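Local structure of TRAP solute Binding Protein (Uncultured marine bacterium, 5I7I) at residues A112-Y124 with G263-D275. The protein binds aromatic acids such as 3-hydroxybenzoate and probably delivers them to a TRAP-type transporter for uptake. Numbering follows the deposited sequence.
Sequences ASAEATSQALQEY and GLALAKLAGQLWD
Asp275 turns its carboxylate onto the first turn of helix 114-124, where each oxygen takes one backbone N-H. This is one end of a roughly antiparallel helix pair, 152° between axes, packed on strand 136-143 of a family 7 solute-binding protein. OD1 accepts from Ala114 N at 2.8 Å on its syn side, while OD2 accepts from Glu115 N at 2.9 Å, the donor lying above the carboxylate plane. The carboxylate charge probably also suits this helix start, where Ser113 is the N-cap and its OG accepts from Ala116 N. A lysine in place of Asp275 would probably leave both N-H groups without their acceptor and set a positive charge against the helix start.

Glu115 sits as a knob among Lys268, Gly271, Gln272 and Asp275. Its CG lies anti to the backbone N (chi1 172°) and the chain runs on extended across Gln272, whose NE2 donates to Glu115 OE2 from well above the carboxylate plane (3.0 Å). A water joins Glu115 OE1 to Asp275 OD2. The axes close to 7.1 Å because Gly271 has no side chain: a CB there would collide with Ala114 O and Glu115 CA.

Gln119 lies alongside Lys268, and a second water links OE1 to NZ. Ala114 CB meets Trp274 CB, and the Trp274 ring goes on to meet Phe238, beside the bound 3-hydroxybenzoate. At the far end, Gln122 CB rests on Ala267 CB at 3.5 Å, and Leu264 CD1 touches Gln119 O at 3.5 Å.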
loop_
_atom_site.group_PDB
_atom_site.type_symbol
_atom_site.label_atom_id
_atom_site.label_comp_id
_atom_site.label_asym_id
_atom_site.label_seq_id
_atom_site.Cartn_x
_atom_site.Cartn_y
_atom_site.Cartn_z
ATOM N N ALA A 112 6.001 7.218 8.516
ATOM C CA ALA A 112 5.691 8.634 8.682
ATOM C C ALA A 112 4.648 8.997 7.623
ATOM O O ALA A 112 3.813 8.156 7.269
ATOM C CB ALA A 112 6.967 9.465 8.561
ATOM N N SER A 113 4.687 10.210 7.086
ATOM C CA SER A 113 3.796 10.542 5.982
ATOM C C SER A 113 4.028 9.588 4.807
ATOM O O SER A 113 5.097 8.985 4.659
ATOM C CB SER A 113 4.062 11.967 5.511
ATOM O OG SER A 113 5.348 12.049 4.935
ATOM N N ALA A 114 3.026 9.473 3.937
ATOM C CA ALA A 114 3.254 8.711 2.711
ATOM C C ALA A 114 4.334 9.358 1.858
ATOM O O ALA A 114 5.105 8.656 1.200
ATOM C CB ALA A 114 1.968 8.554 1.905
ATOM N N GLU A 115 4.437 10.683 1.887
ATOM C CA GLU A 115 5.476 11.363 1.121
ATOM C C GLU A 115 6.866 10.907 1.558
ATOM O O GLU A 115 7.718 10.589 0.718
ATOM C CB GLU A 115 5.328 12.866 1.319
ATOM C CG GLU A 115 6.455 13.699 0.728
ATOM C CD GLU A 115 6.250 15.204 0.903
ATOM O OE1 GLU A 115 5.273 15.635 1.553
ATOM O OE2 GLU A 115 7.081 15.972 0.356
ATOM N N ALA A 116 7.114 10.888 2.875
ATOM C CA ALA A 116 8.434 10.496 3.359
ATOM C C ALA A 116 8.652 9.007 3.176
ATOM O O ALA A 116 9.733 8.571 2.748
ATOM C CB ALA A 116 8.575 10.867 4.840
ATOM N N THR A 117 7.641 8.209 3.506
ATOM C CA THR A 117 7.810 6.766 3.513
ATOM C C THR A 117 7.912 6.226 2.094
ATOM O O THR A 117 8.609 5.237 1.855
ATOM C CB THR A 117 6.674 6.116 4.316
ATOM O OG1 THR A 117 6.538 6.770 5.591
ATOM C CG2 THR A 117 6.994 4.661 4.596
ATOM N N SER A 118 7.235 6.865 1.143
ATOM C CA SER A 118 7.309 6.433 -0.249
ATOM C C SER A 118 8.688 6.690 -0.848
ATOM O O SER A 118 9.202 5.848 -1.592
ATOM C CB SER A 118 6.250 7.148 -1.076
ATOM O OG SER A 118 4.959 6.719 -0.730
ATOM N N GLN A 119 9.281 7.867 -0.601
ATOM C CA GLN A 119 10.646 8.109 -1.052
ATOM C C GLN A 119 11.618 7.116 -0.426
ATOM O O GLN A 119 12.536 6.623 -1.093
ATOM C CB GLN A 119 11.048 9.534 -0.706
ATOM C CG GLN A 119 10.326 10.544 -1.544
ATOM C CD GLN A 119 10.621 11.951 -1.130
ATOM O OE1 GLN A 119 11.511 12.605 -1.679
ATOM N NE2 GLN A 119 9.914 12.416 -0.108
ATOM N N ALA A 120 11.432 6.833 0.863
ATOM C CA ALA A 120 12.249 5.831 1.529
ATOM C C ALA A 120 12.136 4.486 0.817
ATOM O O ALA A 120 13.145 3.842 0.536
ATOM C CB ALA A 120 11.827 5.724 2.994
ATOM N N LEU A 121 10.905 4.051 0.511
ATOM C CA LEU A 121 10.700 2.790 -0.199
ATOM C C LEU A 121 11.418 2.784 -1.539
ATOM O O LEU A 121 12.043 1.785 -1.919
ATOM C CB LEU A 121 9.210 2.553 -0.442
ATOM C CG LEU A 121 8.514 1.785 0.677
ATOM C CD1 LEU A 121 7.016 2.013 0.622
ATOM C CD2 LEU A 121 8.845 0.296 0.570
ATOM N N GLN A 122 11.282 3.864 -2.311
ATOM C CA GLN A 122 11.912 3.877 -3.628
ATOM C C GLN A 122 13.437 3.796 -3.526
ATOM O O GLN A 122 14.079 3.043 -4.268
ATOM C CB GLN A 122 11.470 5.111 -4.405
ATOM C CG GLN A 122 12.064 5.158 -5.809
ATOM C CD GLN A 122 11.529 4.061 -6.692
ATOM O OE1 GLN A 122 10.327 3.804 -6.703
ATOM N NE2 GLN A 122 12.410 3.410 -7.453
ATOM N N GLU A 123 14.044 4.573 -2.630
ATOM C CA GLU A 123 15.499 4.496 -2.500
ATOM C C GLU A 123 15.925 3.116 -2.025
ATOM O O GLU A 123 16.956 2.580 -2.453
ATOM C CB GLU A 123 16.033 5.585 -1.559
ATOM C CG GLU A 123 17.549 5.460 -1.361
ATOM C CD GLU A 123 18.207 6.601 -0.631
ATOM O OE1 GLU A 123 17.570 7.636 -0.406
ATOM O OE2 GLU A 123 19.407 6.461 -0.301
ATOM N N TYR A 124 15.138 2.528 -1.135
ATOM C CA TYR A 124 15.395 1.174 -0.653
ATOM C C TYR A 124 15.422 0.179 -1.808
ATOM O O TYR A 124 16.362 -0.611 -1.941
ATOM C CB TYR A 124 14.277 0.854 0.327
ATOM C CG TYR A 124 14.275 -0.443 1.102
ATOM C CD1 TYR A 124 15.122 -0.636 2.175
ATOM C CD2 TYR A 124 13.303 -1.407 0.860
ATOM C CE1 TYR A 124 15.048 -1.792 2.954
ATOM C CE2 TYR A 124 13.225 -2.565 1.619
ATOM C CZ TYR A 124 14.094 -2.741 2.671
ATOM O OH TYR A 124 14.002 -3.877 3.449
ATOM N N GLY A 263 10.731 6.520 -10.986
ATOM C CA GLY A 263 11.815 6.672 -10.040
ATOM C C GLY A 263 11.434 7.508 -8.826
ATOM O O GLY A 263 10.265 7.676 -8.495
ATOM N N LEU A 264 12.454 8.049 -8.168
ATOM C CA LEU A 264 12.245 8.747 -6.897
ATOM C C LEU A 264 11.268 9.913 -7.022
ATOM O O LEU A 264 10.456 10.145 -6.123
ATOM C CB LEU A 264 13.596 9.218 -6.359
ATOM C CG LEU A 264 13.574 9.739 -4.930
ATOM C CD1 LEU A 264 13.259 8.611 -3.941
ATOM C CD2 LEU A 264 14.914 10.382 -4.610
ATOM N N ALA A 265 11.355 10.680 -8.108
ATOM C CA ALA A 265 10.432 11.798 -8.277
ATOM C C ALA A 265 8.993 11.315 -8.337
ATOM O O ALA A 265 8.090 11.964 -7.796
ATOM C CB ALA A 265 10.780 12.613 -9.524
ATOM N N LEU A 266 8.749 10.187 -9.004
ATOM C CA LEU A 266 7.391 9.652 -9.042
ATOM C C LEU A 266 6.971 9.130 -7.675
ATOM O O LEU A 266 5.831 9.324 -7.257
ATOM C CB LEU A 266 7.249 8.573 -10.116
ATOM C CG LEU A 266 5.860 7.959 -10.211
ATOM C CD1 LEU A 266 4.816 9.014 -10.589
ATOM C CD2 LEU A 266 5.836 6.819 -11.229
ATOM N N ALA A 267 7.882 8.475 -6.962
ATOM C CA ALA A 267 7.531 7.986 -5.639
ATOM C C ALA A 267 7.183 9.134 -4.707
ATOM O O ALA A 267 6.258 9.011 -3.895
ATOM C CB ALA A 267 8.678 7.167 -5.066
ATOM N N LYS A 268 7.927 10.248 -4.795
ATOM C CA LYS A 268 7.643 11.412 -3.962
ATOM C C LYS A 268 6.270 11.983 -4.292
ATOM O O LYS A 268 5.463 12.241 -3.389
ATOM C CB LYS A 268 8.741 12.463 -4.152
ATOM C CG LYS A 268 8.487 13.760 -3.418
ATOM C CD LYS A 268 9.652 14.715 -3.580
ATOM C CE LYS A 268 9.486 15.924 -2.684
ATOM N NZ LYS A 268 10.695 16.774 -2.688
ATOM N N LEU A 269 5.990 12.172 -5.586
ATOM C CA LEU A 269 4.694 12.669 -6.020
ATOM C C LEU A 269 3.584 11.728 -5.571
ATOM O O LEU A 269 2.552 12.162 -5.056
ATOM C CB LEU A 269 4.706 12.791 -7.546
ATOM C CG LEU A 269 3.398 13.199 -8.211
ATOM C CD1 LEU A 269 2.879 14.507 -7.639
ATOM C CD2 LEU A 269 3.580 13.321 -9.716
ATOM N N ALA A 270 3.781 10.426 -5.752
ATOM C CA ALA A 270 2.780 9.455 -5.326
ATOM C C ALA A 270 2.517 9.557 -3.833
ATOM O O ALA A 270 1.361 9.538 -3.401
ATOM C CB ALA A 270 3.238 8.044 -5.678
ATOM N N GLY A 271 3.578 9.647 -3.022
ATOM C CA GLY A 271 3.371 9.756 -1.591
ATOM C C GLY A 271 2.632 11.023 -1.228
ATOM O O GLY A 271 1.744 11.010 -0.376
ATOM N N GLN A 272 2.995 12.134 -1.866
ATOM C CA GLN A 272 2.279 13.385 -1.636
ATOM C C GLN A 272 0.809 13.240 -1.995
ATOM O O GLN A 272 -0.077 13.682 -1.259
ATOM C CB GLN A 272 2.928 14.505 -2.453
ATOM C CG GLN A 272 4.324 14.860 -1.943
ATOM C CD GLN A 272 5.071 15.789 -2.872
ATOM O OE1 GLN A 272 4.851 15.784 -4.082
ATOM N NE2 GLN A 272 5.948 16.599 -2.313
ATOM N N LEU A 273 0.534 12.615 -3.130
ATOM C CA LEU A 273 -0.853 12.391 -3.519
ATOM C C LEU A 273 -1.581 11.553 -2.488
ATOM O O LEU A 273 -2.723 11.855 -2.137
ATOM C CB LEU A 273 -0.914 11.706 -4.872
ATOM C CG LEU A 273 -0.652 12.590 -6.082
ATOM C CD1 LEU A 273 -0.339 11.740 -7.281
ATOM C CD2 LEU A 273 -1.843 13.488 -6.352
ATOM N N TRP A 274 -0.950 10.466 -2.022
ATOM C CA TRP A 274 -1.642 9.574 -1.095
ATOM C C TRP A 274 -1.888 10.243 0.255
ATOM O O TRP A 274 -2.919 9.985 0.886
ATOM C CB TRP A 274 -0.931 8.221 -0.965
ATOM C CG TRP A 274 -1.682 7.163 -1.720
ATOM C CD1 TRP A 274 -2.599 6.310 -1.204
ATOM C CD2 TRP A 274 -1.625 6.901 -3.127
ATOM N NE1 TRP A 274 -3.116 5.516 -2.197
ATOM C CE2 TRP A 274 -2.530 5.853 -3.386
ATOM C CE3 TRP A 274 -0.899 7.445 -4.194
ATOM C CZ2 TRP A 274 -2.719 5.330 -4.670
ATOM C CZ3 TRP A 274 -1.080 6.914 -5.463
ATOM C CH2 TRP A 274 -1.983 5.874 -5.689
ATOM N N ASP A 275 -0.993 11.125 0.706
ATOM C CA ASP A 275 -1.296 11.911 1.893
ATOM C C ASP A 275 -2.530 12.769 1.646
ATOM O O ASP A 275 -3.431 12.855 2.487
ATOM C CB ASP A 275 -0.095 12.785 2.256
ATOM C CG ASP A 275 1.053 12.004 2.890
ATOM O OD1 ASP A 275 0.768 11.061 3.656
ATOM O OD2 ASP A 275 2.218 12.354 2.628
HETATM O O HOH W 1 2.721 14.950 2.075
HETATM O O HOH W 2 12.713 14.943 -1.081
#